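Dipeptide Epimerase (Enterococcus faecalis V583, PDB 3JVA) is a magnesium-binding member of the mandelate racemase/muconate lactonizing enzyme family, built with a TIM-barrel domain of the enolase type. Local coordinates at residues 214-219 with 239-244. Sequence-based numbering, arbitrary orientation.
Sequences VEQPVK and ADESCF. With MG (magnesium ion), chain O.
Gln216 and Glu215 meet Asp240 and Ser242 where two neighbouring parallel strands of the TIM barrel, 213-215 and 236-239, run out at their C-terminal ends, the rim that carries the metal site in the enolase-type fold. Gln216 CB and CG both lie against Glu241 OE1, the CG at 3.5 Å, with the amide and carboxylate planes almost perpendicular (89°). CG stands anti to the backbone N (chi1 -163°), and a bend at chi2 of 69° turns the amide toward the backbone of 239-244. There Gln216 OE1 accepts twice: Asp240 N donates within the carbonyl plane at 2.9 Å, whereas Ser242 N, at 3.1 Å, comes from above that plane. Gln216 NE2 donates nearly straight to Val218 O at 2.8 Å, in its own amide plane, and also to Ser242 OG, somewhat off that plane. With both ends of the amide engaged, its rotation is fixed, and it ties the type I turn Asp240-Cys243 to the other loop; Ser242 OG is further bonded to Arg220 O.

Glu215 and Asp240 converge on the magnesium ion, which Asp189 and three waters also bind. Glu215 OE2 and Asp240 OD2 come within 2.5 Å of each other because both are ligands, and the cation probably offsets their repulsion. Asp240 OD1 is in turn salt-bridged to Lys267. Glu241 acts in the second shell, accepting hydrogen bonds through OE2 and OE1 from two metal-bound waters. At the metal itself, Glu215 OE2 sits a short 1.8 Å and Asp240 OD2 2.0 Å from the magnesium ion.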
loop_
_atom_site.group_PDB
_atom_site.type_symbol
_atom_site.label_atom_id
_atom_site.label_comp_id
_atom_site.label_asym_id
_atom_site.label_seq_id
_atom_site.Cartn_x
_atom_site.Cartn_y
_atom_site.Cartn_z
ATOM N N VAL B 214 7.915 -15.280 24.705
ATOM C CA VAL B 214 7.548 -14.149 25.538
ATOM C C VAL B 214 6.136 -13.738 25.157
ATOM O O VAL B 214 5.846 -13.445 23.996
ATOM C CB VAL B 214 8.486 -12.954 25.346
ATOM C CG1 VAL B 214 7.975 -11.766 26.150
ATOM C CG2 VAL B 214 9.891 -13.330 25.797
ATOM N N GLU B 215 5.278 -13.725 26.164
ATOM C CA GLU B 215 3.873 -13.393 26.018
ATOM C C GLU B 215 3.604 -11.900 26.180
ATOM O O GLU B 215 4.141 -11.260 27.083
ATOM C CB GLU B 215 3.100 -14.167 27.082
ATOM C CG GLU B 215 1.653 -14.405 26.805
ATOM C CD GLU B 215 1.026 -15.279 27.874
ATOM O OE1 GLU B 215 1.678 -16.257 28.317
ATOM O OE2 GLU B 215 -0.115 -14.995 28.264
ATOM N N GLN B 216 2.770 -11.364 25.290
ATOM C CA GLN B 216 2.333 -9.967 25.311
ATOM C C GLN B 216 3.322 -8.951 25.890
ATOM O O GLN B 216 3.108 -8.414 26.973
ATOM C CB GLN B 216 1.015 -9.887 26.090
ATOM C CG GLN B 216 0.211 -8.619 25.878
ATOM C CD GLN B 216 -0.376 -8.538 24.487
ATOM O OE1 GLN B 216 -0.940 -9.514 23.979
ATOM N NE2 GLN B 216 -0.253 -7.374 23.861
ATOM N N PRO B 217 4.401 -8.645 25.155
ATOM C CA PRO B 217 5.378 -7.683 25.666
ATOM C C PRO B 217 4.928 -6.217 25.704
ATOM O O PRO B 217 5.499 -5.417 26.442
ATOM C CB PRO B 217 6.584 -7.907 24.761
ATOM C CG PRO B 217 5.956 -8.285 23.457
ATOM C CD PRO B 217 4.848 -9.234 23.881
ATOM N N VAL B 218 3.914 -5.870 24.916
ATOM C CA VAL B 218 3.407 -4.497 24.884
ATOM C C VAL B 218 1.905 -4.429 25.159
ATOM O O VAL B 218 1.226 -5.457 25.196
ATOM C CB VAL B 218 3.690 -3.824 23.517
ATOM C CG1 VAL B 218 5.186 -3.835 23.242
ATOM C CG2 VAL B 218 2.942 -4.556 22.397
ATOM N N LYS B 219 1.394 -3.216 25.358
ATOM C CA LYS B 219 -0.028 -3.010 25.624
ATOM C C LYS B 219 -0.881 -3.650 24.541
ATOM O O LYS B 219 -0.550 -3.592 23.357
ATOM C CB LYS B 219 -0.343 -1.519 25.738
ATOM C CG LYS B 219 0.107 -0.918 27.054
ATOM C CD LYS B 219 -0.306 0.536 27.187
ATOM C CE LYS B 219 0.069 1.079 28.555
ATOM N NZ LYS B 219 -0.315 2.509 28.713
ATOM N N ALA B 239 0.726 -13.443 21.491
ATOM C CA ALA B 239 -0.268 -12.454 21.872
ATOM C C ALA B 239 -1.211 -13.093 22.889
ATOM O O ALA B 239 -1.601 -14.246 22.739
ATOM C CB ALA B 239 -1.065 -11.998 20.645
ATOM N N ASP B 240 -1.547 -12.352 23.936
ATOM C CA ASP B 240 -2.490 -12.833 24.938
ATOM C C ASP B 240 -3.620 -11.805 24.984
ATOM O O ASP B 240 -4.624 -11.957 24.292
ATOM C CB ASP B 240 -1.840 -12.963 26.320
ATOM C CG ASP B 240 -2.801 -13.527 27.375
ATOM O OD1 ASP B 240 -4.018 -13.599 27.110
ATOM O OD2 ASP B 240 -2.346 -13.894 28.476
ATOM N N GLU B 241 -3.439 -10.749 25.775
ATOM C CA GLU B 241 -4.454 -9.711 25.907
ATOM C C GLU B 241 -4.856 -9.066 24.574
ATOM O O GLU B 241 -5.967 -8.546 24.455
ATOM C CB GLU B 241 -3.991 -8.626 26.897
ATOM C CG GLU B 241 -4.031 -9.021 28.388
ATOM C CD GLU B 241 -2.968 -10.039 28.799
ATOM O OE1 GLU B 241 -1.966 -10.207 28.069
ATOM O OE2 GLU B 241 -3.127 -10.661 29.873
ATOM N N SER B 242 -3.971 -9.098 23.575
ATOM C CA SER B 242 -4.294 -8.518 22.268
ATOM C C SER B 242 -5.320 -9.378 21.534
ATOM O O SER B 242 -5.881 -8.953 20.523
ATOM C CB SER B 242 -3.041 -8.375 21.389
ATOM O OG SER B 242 -2.241 -7.277 21.804
ATOM N N CYS B 243 -5.558 -10.588 22.035
ATOM C CA CYS B 243 -6.540 -11.472 21.409
ATOM C C CYS B 243 -7.595 -11.969 22.385
ATOM O O CYS B 243 -7.315 -12.821 23.233
ATOM C CB CYS B 243 -5.869 -12.682 20.758
ATOM S SG CYS B 243 -7.076 -13.825 19.992
ATOM N N PHE B 244 -8.804 -11.428 22.260
ATOM C CA PHE B 244 -9.930 -11.831 23.091
ATOM C C PHE B 244 -10.809 -12.773 22.274
ATOM O O PHE B 244 -11.076 -13.897 22.694
ATOM C CB PHE B 244 -10.762 -10.618 23.522
ATOM C CG PHE B 244 -10.299 -9.982 24.805
ATOM C CD1 PHE B 244 -8.960 -9.679 25.005
ATOM C CD2 PHE B 244 -11.210 -9.675 25.807
ATOM C CE1 PHE B 244 -8.534 -9.078 26.184
ATOM C CE2 PHE B 244 -10.790 -9.073 26.993
ATOM C CZ PHE B 244 -9.444 -8.775 27.177
HETATM MG MG MG O . -0.612 -13.861 29.550
HETATM O O HOH W 1 -1.573 -12.774 31.002
HETATM O O HOH W 2 0.003 -12.055 28.741
HETATM O O HOH W 3 -1.350 -15.507 30.719
#